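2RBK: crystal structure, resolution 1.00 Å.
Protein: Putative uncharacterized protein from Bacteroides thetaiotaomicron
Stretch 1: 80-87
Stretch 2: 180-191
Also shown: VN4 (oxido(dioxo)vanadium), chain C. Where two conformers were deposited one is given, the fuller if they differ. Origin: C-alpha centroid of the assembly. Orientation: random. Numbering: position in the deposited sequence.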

ATOM      1  N   ILE A  80       3.148   1.175  16.096  1.00  8.90           N
ATOM      2  CA  ILE A  80       2.463   2.391  16.566  1.00  8.64           C
ATOM      3  C   ILE A  80       0.978   2.355  16.388  1.00  8.98           C
ATOM      4  O   ILE A  80       0.263   3.157  17.026  1.00  9.83           O
ATOM      5  CB  ILE A  80       3.098   3.661  15.974  1.00  8.87           C
ATOM      6  CG1 ILE A  80       2.850   3.792  14.463  1.00  9.15           C
ATOM      7  CG2 ILE A  80       4.571   3.772  16.330  1.00 10.41           C
ATOM      8  CD1 ILE A  80       3.186   5.129  13.906  1.00 10.49           C
ATOM      9  N   TYR A  81       0.459   1.461  15.539  1.00  8.70           N
ATOM     10  CA  TYR A  81      -0.960   1.331  15.297  1.00  9.10           C
ATOM     11  C   TYR A  81      -1.197   0.023  14.560  1.00  8.85           C
ATOM     12  O   TYR A  81      -0.439  -0.319  13.656  1.00  9.51           O
ATOM     13  CB  TYR A  81      -1.548   2.497  14.456  1.00  9.43           C
ATOM     14  CG  TYR A  81      -2.989   2.267  14.109  1.00  9.14           C
ATOM     15  CD1 TYR A  81      -4.007   2.322  15.052  1.00  9.59           C
ATOM     16  CD2 TYR A  81      -3.349   1.921  12.812  1.00  9.45           C
ATOM     17  CE1 TYR A  81      -5.314   2.058  14.731  1.00  9.80           C
ATOM     18  CE2 TYR A  81      -4.655   1.632  12.489  1.00  9.43           C
ATOM     19  CZ  TYR A  81      -5.658   1.710  13.440  1.00  9.11           C
ATOM     20  OH  TYR A  81      -6.968   1.479  13.149  1.00 10.62           O
ATOM     21  N   LYS A  82      -2.266  -0.683  14.905  1.00  9.49           N
ATOM     22  CA  LYS A  82      -2.710  -1.826  14.115  0.56  9.59           C
ATOM     23  C   LYS A  82      -4.213  -1.968  14.294  1.00  8.97           C
ATOM     24  O   LYS A  82      -4.814  -1.343  15.181  1.00  9.81           O
ATOM     25  CB  LYS A  82      -1.981  -3.105  14.483  0.56 11.12           C
ATOM     26  CG  LYS A  82      -1.940  -3.501  15.945  0.56 12.54           C
ATOM     27  CD  LYS A  82      -1.442  -4.918  16.139  0.56 13.13           C
ATOM     28  CE  LYS A  82      -1.814  -5.535  17.473  0.56 14.94           C
ATOM     29  NZ  LYS A  82      -0.951  -6.613  18.010  0.56 22.73           N
ATOM     30  N   SER A  83      -4.787  -2.797  13.440  1.00  9.88           N
ATOM     31  CA  SER A  83      -6.199  -3.055  13.495  1.00  9.63           C
ATOM     32  C   SER A  83      -6.485  -4.484  13.049  1.00  9.44           C
ATOM     33  O   SER A  83      -5.611  -5.174  12.569  1.00 11.20           O
ATOM     34  CB  SER A  83      -7.005  -2.072  12.600  1.00 10.66           C
ATOM     35  OG  SER A  83      -6.680  -2.294  11.253  1.00 11.61           O
ATOM     36  N   ALA A  84      -7.730  -4.888  13.201  1.00  9.87           N
ATOM     37  CA  ALA A  84      -8.174  -6.201  12.767  1.00 10.81           C
ATOM     38  C   ALA A  84      -9.606  -6.050  12.250  1.00  9.88           C
ATOM     39  O   ALA A  84     -10.392  -5.224  12.711  1.00 11.43           O
ATOM     40  CB  ALA A  84      -8.108  -7.211  13.862  1.00 15.51           C
ATOM     41  N   ILE A  85      -9.966  -6.901  11.289  1.00  9.69           N
ATOM     42  CA  ILE A  85     -11.270  -6.890  10.665  1.00  9.69           C
ATOM     43  C   ILE A  85     -12.292  -7.580  11.534  1.00  9.36           C
ATOM     44  O   ILE A  85     -12.012  -8.666  12.063  1.00 10.42           O
ATOM     45  CB  ILE A  85     -11.149  -7.559   9.271  1.00  9.50           C
ATOM     46  CG1 ILE A  85     -10.208  -6.780   8.363  1.00 10.79           C
ATOM     47  CG2 ILE A  85     -12.512  -7.705   8.637  1.00 10.80           C
ATOM     48  CD1 ILE A  85      -9.857  -7.502   7.104  1.00 11.25           C
ATOM     49  N   PRO A  86     -13.490  -7.047  11.674  1.00  9.93           N
ATOM     50  CA  PRO A  86     -14.566  -7.759  12.377  1.00 10.26           C
ATOM     51  C   PRO A  86     -14.706  -9.206  11.859  1.00 10.27           C
ATOM     52  O   PRO A  86     -14.750  -9.434  10.655  1.00 10.24           O
ATOM     53  CB  PRO A  86     -15.806  -6.932  12.041  1.00 11.18           C
ATOM     54  CG  PRO A  86     -15.261  -5.532  11.944  1.00 13.55           C
ATOM     55  CD  PRO A  86     -13.949  -5.741  11.209  1.00 11.40           C
ATOM     56  N   GLN A  87     -14.817 -10.127  12.792  1.00 10.90           N
ATOM     57  CA  GLN A  87     -14.781 -11.527  12.370  1.00 11.18           C
ATOM     58  C   GLN A  87     -15.960 -11.855  11.458  1.00 10.89           C
ATOM     59  O   GLN A  87     -15.816 -12.686  10.542  1.00 11.68           O
ATOM     60  CB  GLN A  87     -14.797 -12.454  13.551  1.00 11.73           C
ATOM     61  CG  GLN A  87     -14.152 -13.802  13.134  1.00 12.09           C
ATOM     62  CD  GLN A  87     -12.689 -13.655  12.891  1.00 11.76           C
ATOM     63  OE1 GLN A  87     -12.030 -12.792  13.514  1.00 14.19           O
ATOM     64  NE2 GLN A  87     -12.100 -14.432  12.012  1.00 13.60           N
ATOM     65  N   ASP A 180      -7.712  -4.837  -1.672  1.00 11.82           N
ATOM     66  CA  ASP A 180      -7.343  -5.000  -0.285  1.00 10.19           C
ATOM     67  C   ASP A 180      -8.474  -4.503   0.605  1.00  9.74           C
ATOM     68  O   ASP A 180      -8.965  -3.385   0.406  1.00 12.19           O
ATOM     69  CB  ASP A 180      -6.089  -4.193   0.053  1.00 11.05           C
ATOM     70  CG  ASP A 180      -4.812  -4.667  -0.610  1.00 11.88           C
ATOM     71  OD1 ASP A 180      -4.635  -5.886  -0.836  1.00 13.89           O
ATOM     72  OD2 ASP A 180      -3.966  -3.739  -0.850  1.00 13.84           O
ATOM     73  N   VAL A 181      -8.829  -5.295   1.588  1.00  9.47           N
ATOM     74  CA  VAL A 181      -9.920  -5.037   2.509  1.00  9.31           C
ATOM     75  C   VAL A 181      -9.317  -4.931   3.909  1.00  8.49           C
ATOM     76  O   VAL A 181      -8.612  -5.837   4.357  1.00  9.38           O
ATOM     77  CB  VAL A 181     -10.950  -6.151   2.430  1.00 10.48           C
ATOM     78  CG1 VAL A 181     -12.132  -5.836   3.366  1.00 12.23           C
ATOM     79  CG2 VAL A 181     -11.466  -6.320   1.016  1.00 13.32           C
ATOM     80  N   THR A 182      -9.635  -3.816   4.606  1.00  8.98           N
ATOM     81  CA  THR A 182      -9.168  -3.529   5.945  1.00  8.77           C
ATOM     82  C   THR A 182     -10.330  -2.992   6.759  1.00  8.81           C
ATOM     83  O   THR A 182     -11.406  -2.690   6.245  1.00  9.59           O
ATOM     84  CB  THR A 182      -8.005  -2.519   5.904  1.00  9.22           C
ATOM     85  OG1 THR A 182      -8.446  -1.394   5.129  1.00  9.97           O
ATOM     86  CG2 THR A 182      -6.721  -3.132   5.350  1.00  9.96           C
ATOM     87  N   ALA A 183     -10.115  -2.867   8.079  1.00  8.81           N
ATOM     88  CA  ALA A 183     -11.178  -2.419   8.955  1.00  9.08           C
ATOM     89  C   ALA A 183     -11.509  -0.947   8.766  1.00  9.68           C
ATOM     90  O   ALA A 183     -10.787  -0.162   8.134  1.00  9.94           O
ATOM     91  CB  ALA A 183     -10.766  -2.697  10.406  1.00 10.38           C
ATOM     92  N   LYS A 184     -12.643  -0.540   9.349  1.00 10.92           N
ATOM     93  CA  LYS A 184     -13.192   0.800   9.251  1.00 11.40           C
ATOM     94  C   LYS A 184     -12.155   1.864   9.492  1.00 10.08           C
ATOM     95  O   LYS A 184     -11.510   1.911  10.514  1.00 11.20           O
ATOM     96  CB  LYS A 184     -14.314   0.956  10.296  1.00 14.01           C
ATOM     97  CG  LYS A 184     -14.975   2.287  10.491  1.00 17.14           C
ATOM     98  CD  LYS A 184     -15.996   2.413   9.360  1.00 23.20           C
ATOM     99  CE  LYS A 184     -16.890   3.612   9.599  1.00 24.58           C
ATOM    100  NZ  LYS A 184     -17.548   3.883   8.273  1.00 27.33           N
ATOM    101  N   GLY A 185     -12.038   2.788   8.503  1.00 10.77           N
ATOM    102  CA  GLY A 185     -11.154   3.908   8.626  1.00 11.54           C
ATOM    103  C   GLY A 185      -9.709   3.635   8.276  1.00 10.86           C
ATOM    104  O   GLY A 185      -8.943   4.595   8.168  1.00 13.02           O
ATOM    105  N   ASP A 186      -9.305   2.383   8.059  1.00 10.12           N
ATOM    106  CA  ASP A 186      -7.913   2.057   7.795  1.00  9.87           C
ATOM    107  C   ASP A 186      -7.592   2.171   6.334  1.00  9.59           C
ATOM    108  O   ASP A 186      -7.802   1.262   5.543  1.00 11.81           O
ATOM    109  CB  ASP A 186      -7.606   0.672   8.347  1.00 10.03           C
ATOM    110  CG  ASP A 186      -7.744   0.703   9.875  1.00 11.19           C
ATOM    111  OD1 ASP A 186      -7.452   1.748  10.490  1.00 12.46           O
ATOM    112  OD2 ASP A 186      -8.231  -0.313  10.396  1.00 12.60           O
ATOM    113  N   THR A 187      -7.098   3.349   5.960  1.00 10.99           N
ATOM    114  CA  THR A 187      -6.550   3.676   4.663  1.00 10.48           C
ATOM    115  C   THR A 187      -5.189   4.323   4.854  1.00 10.03           C
ATOM    116  O   THR A 187      -4.802   4.621   6.002  1.00 10.10           O
ATOM    117  CB  THR A 187      -7.424   4.639   3.802  1.00 16.98           C
ATOM    118  OG1 THR A 187      -7.317   5.916   4.334  1.00 23.05           O
ATOM    119  CG2 THR A 187      -8.885   4.195   3.825  1.00 20.64           C
ATOM    120  N   LYS A 188      -4.482   4.586   3.781  1.00  9.83           N
ATOM    121  CA  LYS A 188      -3.168   5.217   3.975  1.00  9.67           C
ATOM    122  C   LYS A 188      -3.248   6.563   4.677  1.00  9.23           C
ATOM    123  O   LYS A 188      -2.258   6.980   5.295  1.00 11.27           O
ATOM    124  CB  LYS A 188      -2.440   5.289   2.648  1.00  9.53           C
ATOM    125  CG  LYS A 188      -2.051   3.952   2.066  1.00 10.39           C
ATOM    126  CD  LYS A 188      -1.420   4.058   0.726  1.00  9.66           C
ATOM    127  CE  LYS A 188      -1.220   2.678   0.086  1.00 11.04           C
ATOM    128  NZ  LYS A 188      -0.385   2.725  -1.149  1.00 10.31           N
ATOM    129  N   GLN A 189      -4.358   7.264   4.554  1.00  9.47           N
ATOM    130  CA  GLN A 189      -4.554   8.523   5.303  1.00 10.18           C
ATOM    131  C   GLN A 189      -4.417   8.321   6.793  1.00  9.45           C
ATOM    132  O   GLN A 189      -3.820   9.143   7.513  1.00  9.28           O
ATOM    133  CB  GLN A 189      -5.928   9.145   4.983  1.00 13.79           C
ATOM    134  CG  GLN A 189      -6.613  10.042   5.942  1.00 14.68           C
ATOM    135  CD  GLN A 189      -7.852  10.695   5.414  1.00 15.49           C
ATOM    136  OE1 GLN A 189      -8.257  10.421   4.276  1.00 18.63           O
ATOM    137  NE2 GLN A 189      -8.460  11.620   6.177  1.00 22.52           N
ATOM    138  N   LYS A 190      -5.036   7.240   7.333  1.00  9.78           N
ATOM    139  CA  LYS A 190      -4.874   6.878   8.752  1.00  9.53           C
ATOM    140  C   LYS A 190      -3.428   6.648   9.066  1.00  9.05           C
ATOM    141  O   LYS A 190      -2.915   7.046  10.121  1.00  9.11           O
ATOM    142  CB  LYS A 190      -5.698   5.605   9.050  1.00 10.75           C
ATOM    143  CG  LYS A 190      -5.475   4.960  10.418  1.00 10.54           C
ATOM    144  CD  LYS A 190      -5.824   5.823  11.557  1.00 10.61           C
ATOM    145  CE  LYS A 190      -5.982   4.984  12.849  1.00 10.33           C
ATOM    146  NZ  LYS A 190      -6.237   5.829  14.057  1.00 11.08           N
ATOM    147  N   GLY A 191      -2.710   5.957   8.159  1.00  9.06           N
ATOM    148  CA  GLY A 191      -1.300   5.720   8.364  1.00  9.26           C
ATOM    149  C   GLY A 191      -0.509   7.027   8.501  1.00  8.77           C
ATOM    150  O   GLY A 191       0.335   7.136   9.387  1.00  8.86           O
TER
HETATM  151  V   VN4 C 601       1.315   0.171  -3.244  1.00 15.22           V
HETATM  152  O1  VN4 C 601       2.838  -0.170  -2.666  1.00 18.50           O
HETATM  153  O2  VN4 C 601       1.014   0.277  -4.975  1.00 10.41           O
HETATM  154  O3  VN4 C 601      -0.242  -0.158  -2.327  1.00 15.03           O
HETATM  155  O   HOH W   1      -7.908  -4.087   9.462  1.00  9.92           O
HETATM  156  O   HOH W   2       1.251  -1.952  -3.224  1.00 19.13           O

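What holds the two stretches together by hydrogen bonding? One carboxylate does it. D186, its CA-to-CB bond directed toward stretch 1, receives two hydroxyl groups: Y81 OH donates to D186 OD1 at 2.7 Å, and S83 OG donates to D186 OD2, also at 2.7 Å. Each oxygen thus takes its own partner, and the buried carboxylate has a hydroxyl donor on each oxygen. The tyrosine hydroxyl meets OD1 near the plane of its ring.

What occupies a face of the Y81 ring? K190 lies over it. K190 CE is 3.5 Å from the centroid of the Y81 ring and 20° off the ring normal, a CH-pi contact, while K190 NZ stands 4.3 Å from the same centroid, 24° off the normal, in a cation-pi arrangement. Methylene and ammonium therefore both meet the pi cloud, and K190 NZ is also hydrogen-bonded elsewhere in the structure.

Where do the stretches pack without polar bonds? Around A183 and I85, where the backbones come close, with the CA atoms of these two residues 4.8 Å apart. A183 CB lies 3.4 Å from A84 O and 4.5 Å from P86 CD, so its small methyl meets both backbone and proline ring. The CA-to-CB bond of I85 points sideways, yet the end of the side chain comes nearer, bringing I85 CD1 to 3.4 Å from V181 O.

How do water and local folding support the contact? Water 1 donates to S83 OG at 2.8 Å and accepts from A183 N at 2.9 Å, bridging the stretches beside the direct bonds. A type II turn from A183 to D186, closed by D186 N donating to A183 O at 2.9 Å, links the packing residue to the carboxylate.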